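Local coordinates for Pbp related beta-lactamase (Pyrococcus abyssi, PDB 2QMI), which probably cleaves peptides as an octameric, self-compartmentalizing peptidase related to penicillin-binding proteins and beta-lactamases, at residues 122-125 with 129-132; 138-143 with 164-169; 3-8 with 342-347; 65-70 with 248-253. All blocks are in the same frame, centred on the assembly; numbering follows the deposited sequence.

Contact 1 of 4, residues 122-125 with 129-132; sequences DGMV and NWLP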
loop_
_atom_site.group_PDB
_atom_site.type_symbol
_atom_site.label_atom_id
_atom_site.label_comp_id
_atom_site.label_asym_id
_atom_site.label_seq_id
_atom_site.Cartn_x
_atom_site.Cartn_y
_atom_site.Cartn_z
ATOM N N ASP A 122 -4.195 20.939 -21.676
ATOM C CA ASP A 122 -3.957 20.072 -20.525
ATOM C C ASP A 122 -5.262 19.504 -19.958
ATOM O O ASP A 122 -5.377 18.303 -19.730
ATOM C CB ASP A 122 -3.214 20.835 -19.426
ATOM C CG ASP A 122 -2.768 19.929 -18.283
ATOM O OD1 ASP A 122 -1.903 19.061 -18.520
ATOM O OD2 ASP A 122 -3.285 20.079 -17.153
ATOM N N GLY A 123 -6.242 20.372 -19.728
ATOM C CA GLY A 123 -7.507 19.910 -19.184
ATOM C C GLY A 123 -8.272 19.028 -20.152
ATOM O O GLY A 123 -8.977 18.108 -19.749
ATOM N N MET A 124 -8.123 19.301 -21.440
ATOM C CA MET A 124 -8.821 18.536 -22.459
ATOM C C MET A 124 -8.302 17.106 -22.594
ATOM O O MET A 124 -8.928 16.287 -23.260
ATOM C CB MET A 124 -8.721 19.259 -23.803
ATOM C CG MET A 124 -10.035 19.372 -24.566
ATOM S SD MET A 124 -11.410 20.113 -23.622
ATOM C CE MET A 124 -10.674 21.627 -23.110
ATOM N N VAL A 125 -7.167 16.799 -21.967
ATOM C CA VAL A 125 -6.609 15.443 -22.049
ATOM C C VAL A 125 -6.455 14.751 -20.686
ATOM O O VAL A 125 -5.555 13.936 -20.492
ATOM C CB VAL A 125 -5.224 15.431 -22.764
ATOM C CG1 VAL A 125 -5.357 15.976 -24.180
ATOM C CG2 VAL A 125 -4.210 16.248 -21.971
ATOM N N ASN A 129 -5.347 21.113 -14.695
ATOM C CA ASN A 129 -5.903 22.457 -14.807
ATOM C C ASN A 129 -7.098 22.490 -15.754
ATOM O O ASN A 129 -7.549 21.442 -16.234
ATOM C CB ASN A 129 -4.842 23.493 -15.219
ATOM C CG ASN A 129 -3.929 22.993 -16.291
ATOM O OD1 ASN A 129 -4.382 22.404 -17.277
ATOM N ND2 ASN A 129 -2.628 23.227 -16.121
ATOM N N TRP A 130 -7.612 23.685 -16.026
ATOM C CA TRP A 130 -8.796 23.804 -16.867
ATOM C C TRP A 130 -9.029 25.232 -17.368
ATOM O O TRP A 130 -8.852 26.192 -16.627
ATOM C CB TRP A 130 -10.003 23.320 -16.048
ATOM C CG TRP A 130 -11.279 23.112 -16.815
ATOM C CD1 TRP A 130 -12.404 23.885 -16.760
ATOM C CD2 TRP A 130 -11.570 22.044 -17.731
ATOM N NE1 TRP A 130 -13.375 23.366 -17.580
ATOM C CE2 TRP A 130 -12.893 22.238 -18.189
ATOM C CE3 TRP A 130 -10.843 20.945 -18.208
ATOM C CZ2 TRP A 130 -13.508 21.370 -19.103
ATOM C CZ3 TRP A 130 -11.455 20.082 -19.119
ATOM C CH2 TRP A 130 -12.777 20.302 -19.554
ATOM N N LEU A 131 -9.410 25.350 -18.637
ATOM C CA LEU A 131 -9.705 26.639 -19.275
ATOM C C LEU A 131 -10.591 26.317 -20.487
ATOM O O LEU A 131 -10.124 26.308 -21.625
ATOM C CB LEU A 131 -8.416 27.337 -19.738
ATOM C CG LEU A 131 -8.598 28.761 -20.301
ATOM C CD1 LEU A 131 -9.246 29.655 -19.238
ATOM C CD2 LEU A 131 -7.258 29.343 -20.736
ATOM N N PRO A 132 -11.886 26.054 -20.247
ATOM C CA PRO A 132 -12.868 25.714 -21.280
ATOM C C PRO A 132 -13.217 26.814 -22.270
ATOM O O PRO A 132 -14.352 27.277 -22.306
ATOM C CB PRO A 132 -14.077 25.275 -20.459
ATOM C CG PRO A 132 -14.014 26.209 -19.300
ATOM C CD PRO A 132 -12.545 26.168 -18.932
#

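Contact 2 of 4, residues 138-143 with 164-169; sequences ETIAFA and GYVLLG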
loop_
_atom_site.group_PDB
_atom_site.type_symbol
_atom_site.label_atom_id
_atom_site.label_comp_id
_atom_site.label_asym_id
_atom_site.label_seq_id
_atom_site.Cartn_x
_atom_site.Cartn_y
_atom_site.Cartn_z
ATOM N N GLU A 138 -14.296 33.505 -26.491
ATOM C CA GLU A 138 -14.136 33.250 -25.063
ATOM C C GLU A 138 -12.691 33.497 -24.640
ATOM O O GLU A 138 -12.444 33.923 -23.508
ATOM C CB GLU A 138 -14.542 31.812 -24.723
ATOM C CG GLU A 138 -16.010 31.527 -24.995
ATOM C CD GLU A 138 -16.324 30.043 -25.082
ATOM O OE1 GLU A 138 -17.255 29.679 -25.838
ATOM O OE2 GLU A 138 -15.653 29.244 -24.398
ATOM N N THR A 139 -11.743 33.238 -25.545
ATOM C CA THR A 139 -10.322 33.447 -25.246
ATOM C C THR A 139 -10.006 34.940 -25.131
ATOM O O THR A 139 -9.249 35.363 -24.248
ATOM C CB THR A 139 -9.401 32.820 -26.335
ATOM O OG1 THR A 139 -9.684 31.420 -26.463
ATOM C CG2 THR A 139 -7.938 32.985 -25.960
ATOM N N ILE A 140 -10.579 35.739 -26.029
ATOM C CA ILE A 140 -10.357 37.181 -25.999
ATOM C C ILE A 140 -10.981 37.754 -24.727
ATOM O O ILE A 140 -10.370 38.583 -24.055
ATOM C CB ILE A 140 -10.945 37.881 -27.259
ATOM C CG1 ILE A 140 -10.129 37.480 -28.494
ATOM C CG2 ILE A 140 -10.905 39.398 -27.093
ATOM C CD1 ILE A 140 -10.619 38.074 -29.804
ATOM N N ALA A 141 -12.186 37.296 -24.393
ATOM C CA ALA A 141 -12.863 37.750 -23.185
ATOM C C ALA A 141 -11.903 37.512 -22.016
ATOM O O ALA A 141 -11.549 38.438 -21.285
ATOM C CB ALA A 141 -14.159 36.969 -22.985
ATOM N N PHE A 142 -11.471 36.264 -21.869
ATOM C CA PHE A 142 -10.525 35.866 -20.825
ATOM C C PHE A 142 -9.288 36.788 -20.767
ATOM O O PHE A 142 -8.872 37.214 -19.692
ATOM C CB PHE A 142 -10.084 34.417 -21.078
ATOM C CG PHE A 142 -9.103 33.886 -20.070
ATOM C CD1 PHE A 142 -9.466 33.729 -18.735
ATOM C CD2 PHE A 142 -7.818 33.524 -20.461
ATOM C CE1 PHE A 142 -8.562 33.214 -17.801
ATOM C CE2 PHE A 142 -6.900 33.007 -19.535
ATOM C CZ PHE A 142 -7.273 32.852 -18.206
ATOM N N ALA A 143 -8.713 37.098 -21.925
ATOM C CA ALA A 143 -7.518 37.944 -21.998
ATOM C C ALA A 143 -7.778 39.450 -21.875
ATOM O O ALA A 143 -6.907 40.260 -22.190
ATOM C CB ALA A 143 -6.766 37.654 -23.308
ATOM N N GLY A 164 -1.690 36.143 -29.206
ATOM C CA GLY A 164 -1.350 37.107 -30.232
ATOM C C GLY A 164 -1.980 36.743 -31.569
ATOM O O GLY A 164 -2.481 37.617 -32.275
ATOM N N TYR A 165 -1.966 35.461 -31.927
ATOM C CA TYR A 165 -2.552 35.049 -33.202
ATOM C C TYR A 165 -4.050 34.832 -33.131
ATOM O O TYR A 165 -4.719 34.737 -34.158
ATOM C CB TYR A 165 -1.845 33.810 -33.762
ATOM C CG TYR A 165 -0.599 34.173 -34.543
ATOM C CD1 TYR A 165 -0.445 33.790 -35.872
ATOM C CD2 TYR A 165 0.406 34.946 -33.956
ATOM C CE1 TYR A 165 0.685 34.169 -36.606
ATOM C CE2 TYR A 165 1.530 35.330 -34.670
ATOM C CZ TYR A 165 1.665 34.942 -35.995
ATOM O OH TYR A 165 2.772 35.342 -36.694
ATOM N N VAL A 166 -4.577 34.750 -31.915
ATOM C CA VAL A 166 -6.011 34.622 -31.748
ATOM C C VAL A 166 -6.564 35.995 -32.140
ATOM O O VAL A 166 -7.585 36.097 -32.827
ATOM C CB VAL A 166 -6.385 34.300 -30.284
ATOM C CG1 VAL A 166 -7.892 34.484 -30.073
ATOM C CG2 VAL A 166 -5.973 32.865 -29.954
ATOM N N LEU A 167 -5.860 37.046 -31.716
ATOM C CA LEU A 167 -6.242 38.420 -32.024
ATOM C C LEU A 167 -6.133 38.679 -33.527
ATOM O O LEU A 167 -6.998 39.335 -34.112
ATOM C CB LEU A 167 -5.358 39.399 -31.246
ATOM C CG LEU A 167 -5.608 39.401 -29.730
ATOM C CD1 LEU A 167 -4.524 40.192 -29.013
ATOM C CD2 LEU A 167 -6.979 39.984 -29.448
ATOM N N LEU A 168 -5.069 38.162 -34.142
ATOM C CA LEU A 168 -4.865 38.298 -35.581
ATOM C C LEU A 168 -6.030 37.632 -36.298
ATOM O O LEU A 168 -6.441 38.068 -37.370
ATOM C CB LEU A 168 -3.558 37.627 -36.015
ATOM C CG LEU A 168 -2.233 38.342 -35.741
ATOM C CD1 LEU A 168 -1.070 37.436 -36.154
ATOM C CD2 LEU A 168 -2.191 39.652 -36.518
ATOM N N GLY A 169 -6.557 36.566 -35.705
ATOM C CA GLY A 169 -7.688 35.876 -36.303
ATOM C C GLY A 169 -8.935 36.750 -36.270
ATOM O O GLY A 169 -9.757 36.725 -37.190
#

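Contact 3 of 4, residues 3-8 with 342-347; sequences VGKLES and LALLLG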
loop_
_atom_site.group_PDB
_atom_site.type_symbol
_atom_site.label_atom_id
_atom_site.label_comp_id
_atom_site.label_asym_id
_atom_site.label_seq_id
_atom_site.Cartn_x
_atom_site.Cartn_y
_atom_site.Cartn_z
ATOM N N VAL A 3 17.464 7.224 -49.113
ATOM C CA VAL A 3 16.240 6.828 -48.414
ATOM C C VAL A 3 16.443 5.719 -47.380
ATOM O O VAL A 3 15.841 5.756 -46.307
ATOM C CB VAL A 3 15.136 6.371 -49.400
ATOM C CG1 VAL A 3 14.973 7.397 -50.509
ATOM C CG2 VAL A 3 15.470 5.013 -49.969
ATOM N N GLY A 4 17.275 4.734 -47.698
ATOM C CA GLY A 4 17.518 3.656 -46.755
ATOM C C GLY A 4 17.978 4.215 -45.422
ATOM O O GLY A 4 17.532 3.783 -44.353
ATOM N N LYS A 5 18.871 5.194 -45.488
ATOM C CA LYS A 5 19.402 5.839 -44.299
ATOM C C LYS A 5 18.273 6.606 -43.582
ATOM O O LYS A 5 18.154 6.561 -42.355
ATOM C CB LYS A 5 20.536 6.780 -44.724
ATOM C CG LYS A 5 21.304 7.481 -43.612
ATOM C CD LYS A 5 22.507 8.209 -44.225
ATOM C CE LYS A 5 23.206 9.151 -43.251
ATOM N NZ LYS A 5 23.876 8.451 -42.135
ATOM N N LEU A 6 17.430 7.292 -44.349
ATOM C CA LEU A 6 16.336 8.056 -43.752
ATOM C C LEU A 6 15.266 7.175 -43.102
ATOM O O LEU A 6 14.889 7.396 -41.951
ATOM C CB LEU A 6 15.683 8.958 -44.799
ATOM C CG LEU A 6 14.471 9.752 -44.294
ATOM C CD1 LEU A 6 14.886 10.644 -43.145
ATOM C CD2 LEU A 6 13.887 10.579 -45.424
ATOM N N GLU A 7 14.779 6.180 -43.836
ATOM C CA GLU A 7 13.749 5.292 -43.306
ATOM C C GLU A 7 14.269 4.530 -42.086
ATOM O O GLU A 7 13.562 4.371 -41.082
ATOM C CB GLU A 7 13.293 4.314 -44.393
ATOM C CG GLU A 7 12.969 4.993 -45.714
ATOM C CD GLU A 7 12.130 4.133 -46.646
ATOM O OE1 GLU A 7 12.387 2.914 -46.751
ATOM O OE2 GLU A 7 11.212 4.684 -47.289
ATOM N N SER A 8 15.513 4.065 -42.177
ATOM C CA SER A 8 16.145 3.337 -41.084
ATOM C C SER A 8 16.092 4.217 -39.835
ATOM O O SER A 8 15.652 3.792 -38.765
ATOM C CB SER A 8 17.604 3.028 -41.443
ATOM O OG SER A 8 18.144 2.024 -40.604
ATOM N N LEU A 342 16.437 17.219 -44.686
ATOM C CA LEU A 342 17.013 18.396 -45.328
ATOM C C LEU A 342 18.526 18.263 -45.457
ATOM O O LEU A 342 19.090 18.569 -46.507
ATOM C CB LEU A 342 16.662 19.660 -44.541
ATOM C CG LEU A 342 15.190 20.078 -44.603
ATOM C CD1 LEU A 342 14.904 21.146 -43.571
ATOM C CD2 LEU A 342 14.865 20.570 -45.999
ATOM N N ALA A 343 19.180 17.798 -44.397
ATOM C CA ALA A 343 20.628 17.612 -44.410
ATOM C C ALA A 343 21.050 16.643 -45.514
ATOM O O ALA A 343 22.010 16.902 -46.249
ATOM C CB ALA A 343 21.097 17.092 -43.066
ATOM N N LEU A 344 20.339 15.524 -45.623
ATOM C CA LEU A 344 20.643 14.532 -46.645
ATOM C C LEU A 344 20.547 15.156 -48.031
ATOM O O LEU A 344 21.445 15.003 -48.863
ATOM C CB LEU A 344 19.677 13.356 -46.536
ATOM C CG LEU A 344 19.830 12.509 -45.273
ATOM C CD1 LEU A 344 18.736 11.448 -45.237
ATOM C CD2 LEU A 344 21.211 11.866 -45.255
ATOM N N LEU A 345 19.448 15.865 -48.268
ATOM C CA LEU A 345 19.212 16.541 -49.543
ATOM C C LEU A 345 20.293 17.579 -49.844
ATOM O O LEU A 345 20.594 17.844 -51.011
ATOM C CB LEU A 345 17.843 17.226 -49.524
ATOM C CG LEU A 345 16.613 16.317 -49.574
ATOM C CD1 LEU A 345 15.374 17.095 -49.186
ATOM C CD2 LEU A 345 16.472 15.748 -50.976
ATOM N N LEU A 346 20.854 18.172 -48.794
ATOM C CA LEU A 346 21.905 19.173 -48.936
ATOM C C LEU A 346 23.279 18.502 -49.024
ATOM O O LEU A 346 24.318 19.176 -48.981
ATOM C CB LEU A 346 21.889 20.135 -47.743
ATOM C CG LEU A 346 20.783 21.193 -47.673
ATOM C CD1 LEU A 346 20.790 21.848 -46.293
ATOM C CD2 LEU A 346 20.995 22.243 -48.752
ATOM N N GLY A 347 23.278 17.176 -49.119
ATOM C CA GLY A 347 24.525 16.440 -49.222
ATOM C C GLY A 347 25.396 16.434 -47.977
ATOM O O GLY A 347 26.601 16.193 -48.066
#

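Contact 4 of 4, residues 65-70 with 248-253; sequences TALAIM and LKMYIE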
loop_
_atom_site.group_PDB
_atom_site.type_symbol
_atom_site.label_atom_id
_atom_site.label_comp_id
_atom_site.label_asym_id
_atom_site.label_seq_id
_atom_site.Cartn_x
_atom_site.Cartn_y
_atom_site.Cartn_z
ATOM N N THR A 65 -2.297 32.181 -40.963
ATOM C CA THR A 65 -2.861 33.402 -40.422
ATOM C C THR A 65 -2.054 34.609 -40.899
ATOM O O THR A 65 -2.625 35.648 -41.244
ATOM C CB THR A 65 -2.858 33.381 -38.881
ATOM O OG1 THR A 65 -3.745 32.359 -38.413
ATOM C CG2 THR A 65 -3.297 34.732 -38.322
ATOM N N ALA A 66 -0.729 34.476 -40.908
ATOM C CA ALA A 66 0.140 35.568 -41.335
ATOM C C ALA A 66 -0.038 35.865 -42.822
ATOM O O ALA A 66 0.041 37.021 -43.243
ATOM C CB ALA A 66 1.594 35.230 -41.040
ATOM N N LEU A 67 -0.285 34.823 -43.610
ATOM C CA LEU A 67 -0.475 34.985 -45.042
ATOM C C LEU A 67 -1.762 35.764 -45.299
ATOM O O LEU A 67 -1.782 36.697 -46.110
ATOM C CB LEU A 67 -0.533 33.614 -45.727
ATOM C CG LEU A 67 -0.585 33.588 -47.262
ATOM C CD1 LEU A 67 0.636 34.294 -47.850
ATOM C CD2 LEU A 67 -0.629 32.147 -47.737
ATOM N N ALA A 68 -2.833 35.385 -44.609
ATOM C CA ALA A 68 -4.116 36.067 -44.757
ATOM C C ALA A 68 -3.917 37.556 -44.497
ATOM O O ALA A 68 -4.455 38.405 -45.220
ATOM C CB ALA A 68 -5.129 35.501 -43.777
ATOM N N ILE A 69 -3.135 37.861 -43.464
ATOM C CA ILE A 69 -2.843 39.238 -43.092
ATOM C C ILE A 69 -2.099 39.955 -44.215
ATOM O O ILE A 69 -2.374 41.119 -44.490
ATOM C CB ILE A 69 -1.983 39.308 -41.805
ATOM C CG1 ILE A 69 -2.808 38.864 -40.592
ATOM C CG2 ILE A 69 -1.443 40.720 -41.611
ATOM C CD1 ILE A 69 -3.963 39.797 -40.210
ATOM N N MET A 70 -1.153 39.265 -44.854
ATOM C CA MET A 70 -0.391 39.862 -45.950
ATOM C C MET A 70 -1.321 40.209 -47.102
ATOM O O MET A 70 -1.190 41.259 -47.725
ATOM C CB MET A 70 0.690 38.897 -46.460
ATOM C CG MET A 70 1.828 38.603 -45.484
ATOM S SD MET A 70 2.887 40.027 -45.098
ATOM C CE MET A 70 2.132 40.592 -43.583
ATOM N N LEU A 248 3.905 24.358 -49.241
ATOM C CA LEU A 248 5.319 24.724 -49.245
ATOM C C LEU A 248 5.733 25.163 -50.648
ATOM O O LEU A 248 6.494 26.113 -50.809
ATOM C CB LEU A 248 6.169 23.535 -48.786
ATOM C CG LEU A 248 6.225 23.353 -47.262
ATOM C CD1 LEU A 248 6.743 21.970 -46.885
ATOM C CD2 LEU A 248 7.109 24.440 -46.684
ATOM N N LYS A 249 5.205 24.470 -51.656
ATOM C CA LYS A 249 5.499 24.756 -53.064
ATOM C C LYS A 249 5.316 26.246 -53.378
ATOM O O LYS A 249 6.122 26.854 -54.081
ATOM C CB LYS A 249 4.585 23.901 -53.953
ATOM C CG LYS A 249 4.786 24.044 -55.456
ATOM C CD LYS A 249 3.865 23.067 -56.218
ATOM C CE LYS A 249 4.040 23.165 -57.743
ATOM N NZ LYS A 249 5.468 22.946 -58.180
ATOM N N MET A 250 4.258 26.831 -52.832
ATOM C CA MET A 250 3.971 28.239 -53.056
ATOM C C MET A 250 5.123 29.130 -52.589
ATOM O O MET A 250 5.587 29.996 -53.335
ATOM C CB MET A 250 2.690 28.644 -52.325
ATOM C CG MET A 250 2.228 30.042 -52.675
ATOM S SD MET A 250 1.342 30.845 -51.337
ATOM C CE MET A 250 2.724 31.314 -50.293
ATOM N N TYR A 251 5.580 28.925 -51.355
ATOM C CA TYR A 251 6.672 29.733 -50.821
ATOM C C TYR A 251 7.959 29.520 -51.614
ATOM O O TYR A 251 8.617 30.478 -52.020
ATOM C CB TYR A 251 6.908 29.401 -49.338
ATOM C CG TYR A 251 5.774 29.810 -48.412
ATOM C CD1 TYR A 251 5.579 31.144 -48.057
ATOM C CD2 TYR A 251 4.894 28.858 -47.899
ATOM C CE1 TYR A 251 4.529 31.524 -47.212
ATOM C CE2 TYR A 251 3.841 29.224 -47.055
ATOM C CZ TYR A 251 3.662 30.554 -46.717
ATOM O OH TYR A 251 2.598 30.912 -45.921
ATOM N N ILE A 252 8.314 28.264 -51.844
ATOM C CA ILE A 252 9.537 27.951 -52.581
ATOM C C ILE A 252 9.599 28.639 -53.947
ATOM O O ILE A 252 10.516 29.421 -54.218
ATOM C CB ILE A 252 9.683 26.424 -52.794
ATOM C CG1 ILE A 252 9.872 25.724 -51.450
ATOM C CG2 ILE A 252 10.863 26.131 -53.729
ATOM C CD1 ILE A 252 9.683 24.219 -51.526
ATOM N N GLU A 253 8.625 28.338 -54.801
ATOM C CA GLU A 253 8.568 28.896 -56.149
ATOM C C GLU A 253 8.078 30.337 -56.137
ATOM O O GLU A 253 7.803 30.924 -57.187
ATOM C CB GLU A 253 7.646 28.043 -57.019
ATOM C CG GLU A 253 7.933 26.549 -56.923
ATOM C CD GLU A 253 7.000 25.716 -57.786
ATOM O OE1 GLU A 253 5.767 25.940 -57.728
ATOM O OE2 GLU A 253 7.496 24.832 -58.521
#

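Contact 1 of 4, residues 122-125 with 129-132
Gly123 and Trp130 bring the two backbones within 4.7 Å of each other, CA to CA, where the loop after helix 116-124 passes beside the helix end. Here Gly123 CA sits 3.3 Å from Asn129 O. Having no side chain, glycine suits the place: its bare alpha carbon faces both the Asn129 carbonyl and the indole of Trp130. Asp122 helps to hold the loop, since its OD2 accepts a weak, 3.4 Å hydrogen bond from Asn129 N, at an N-H...O angle of 160°. The Asp122 and Asn129 side chains cross at about a right angle.

Segment 129-132 belongs to the loop between helices 116-124 and 136-142 of the beta-lactamase-type domain, laid against the end of the first, and it also faces other subunits of the octamer. Trp130 NE1 hydrogen-bonds to Val19 O of a second subunit, while Asp122 packs on Phe397 of a third.

With CG anti to N (chi1 -169°), the indole swings its six-membered ring against the helix. Gly123 O meets the ring at its edge, in plane, 3.2 Å from Trp130 CZ3. Pro132 N lies over one face, offset toward the rim. Met124 completes the contact with a Met-aromatic approach, its flexible chain curling back until SD is 5.1 Å from the centroid of the Trp130 six-membered ring, at an oblique 48° from the normal.

Contact 2 of 4, residues 138-143 with 164-169
Ile140 meets Val166 and Leu167 between the two helices, while the aromatic rings of both segments are turned to other neighbours. On one face of the Tyr165 ring, Leu168 CD1 lies 3.4 Å above the plane and over the centre, a CH-pi contact between residues about one turn apart on helix 162-176. The ring also meets that of His107, the planes about 20° apart, and its OH is hydrogen-bonded to Leu105 O. Phe142 makes an edge-to-face contact with Tyr373 of a neighbouring subunit.

Between the helices the contact is purely apolar. The segment axes approach to 10.3 Å and run at 123° to each other, so only a few side chains can bridge the gap. Ile140 and Val166 each take part in two of the three pairs. The CG1 branch of Ile140 lies beside the backbone N (chi1 -69°) and is extended beyond, which carries CD1 across to Leu167 CD2 at 4.1 Å. Ile140 CG1 lies 4.1 Å from Val166 CG1, the two side chains sliding past each other in opposite directions. Thr139 adds its CB, 4.4 Å from Val166 CG1. Isoleucine suits its place because CB does not point straight at the other helix and the CG1-CD1 arm has to reach over; valine and threonine point toward the partner helix and need only short side chains.

Val166 also lies near, without touching, the probable active-site residues, Ser59 and Lys62 of an SxxK pattern with Tyr160 and His302 beside them. The packing is consistent with the helical part of the penicillin-binding protein and serine beta-lactamase fold.

Contact 3 of 4, residues 3-8 with 342-347
Leu344 reaches between Lys5 and Leu6 with its two methyls, and this forked apolar grip makes the whole contact. CD1 of Leu344 rests 4.0 Å from Leu6 CB. The other branch, CD2, touches the lysine chain, 3.9 Å from Lys5 CE. Lys5 stays extended through its first three torsions, so its methylenes lie obliquely across the leucine. A lysine fits this partly exposed place because its greasy stem can pack while the bend at the last torsion turns the amine away from the leucine.

Backbone bonds finish the second helix just beyond the contact. Gly347 has a positive phi (69°) and is the C-prime residue of a Schellman motif: Lys348 N bonds to Ala343 O, and Gly347 N to Leu344 O at 2.9 Å. Among charged groups, Glu7 turns to Lys36 in a salt bridge and to Tyr34.

The contact therefore joins the N-terminal helix 3-16 to helix 334-345, more than 300 residues later in the chain. Tyr340 packs on both Lys5 and Leu6, Pro350 of helix 350-353 packs on Lys5 and Leu344, and Leu342 and Leu346 lie on strand 321-327 of the antiparallel sheet.

Contact 4 of 4, residues 65-70 with 248-253
Leu67 points from helix 61-74 at Tyr251 and Met250 of helix 241-252, and its CD2 methyl provides the closest approach to each. The apolar contact comes first: CD2 of Leu67 is 4.3 Å from Met250 CE. The same methyl makes a van der Waals contact with the phenol oxygen, Leu67 CD2 to Tyr251 OH being 3.9 Å. A chi1 of -174°, which turns CG away from the backbone N, extends the leucine toward the other helix, helping to span a gap in which the nearest alpha carbons, those of Leu67 and Tyr251, are 10.6 Å apart. Tyrosine reaches furthest across, and methionine and leucine each cover part of the way. Ile188 of helix 180-189 packs on the same leucine.

The aromatic ring adds a CH-pi contact within its own helix: Met250 CE stands 3.5 Å above the Tyr251 ring plane, over its centre. The flexible methionine thus lays its terminal methyl over the ring while touching Leu67.

Polar groups look elsewhere. Tyr251 OH is hydrogen-bonded to Tyr247 OH, and the two rings meet edge-to-face. Away from the interface, Lys249 NZ makes a salt bridge with Glu253 OE2 at 2.8 Å, one turn along, approaching from above the carboxylate plane; it is also bonded to Gly30 O.

Across the interface, then, the touching groups interact by van der Waals contact. With Tyr247 OH as partner, the buried hydroxyl can probably sit beside a methyl at little polar cost, and the charged pair at the helix end stays clear of this apolar packing.

In the fold
All the other contacts are nested within the loop closed by contact 3, which joins the N-terminal helix 3-16 to helix 334-345 across the chain's centre from contacts 1 and 2. Contacts 1 and 2 follow in series, centres 17 Å apart, and touch where Leu131 CD2 lies 3.9 Å from Phe142 CE2; both also meet the same neighbouring subunit. Contact 2 continues into contact 4, 22 Å away between centres, through Leu168 CB on Thr65 CG2 at 3.7 Å. Here helix 162-176 of contact 2 packs on helix 61-74 of contact 4, which carries Lys62 of the probable SxxK site. Contact 3 comes within about 8 Å of contact 4, nearest atoms, without touching it.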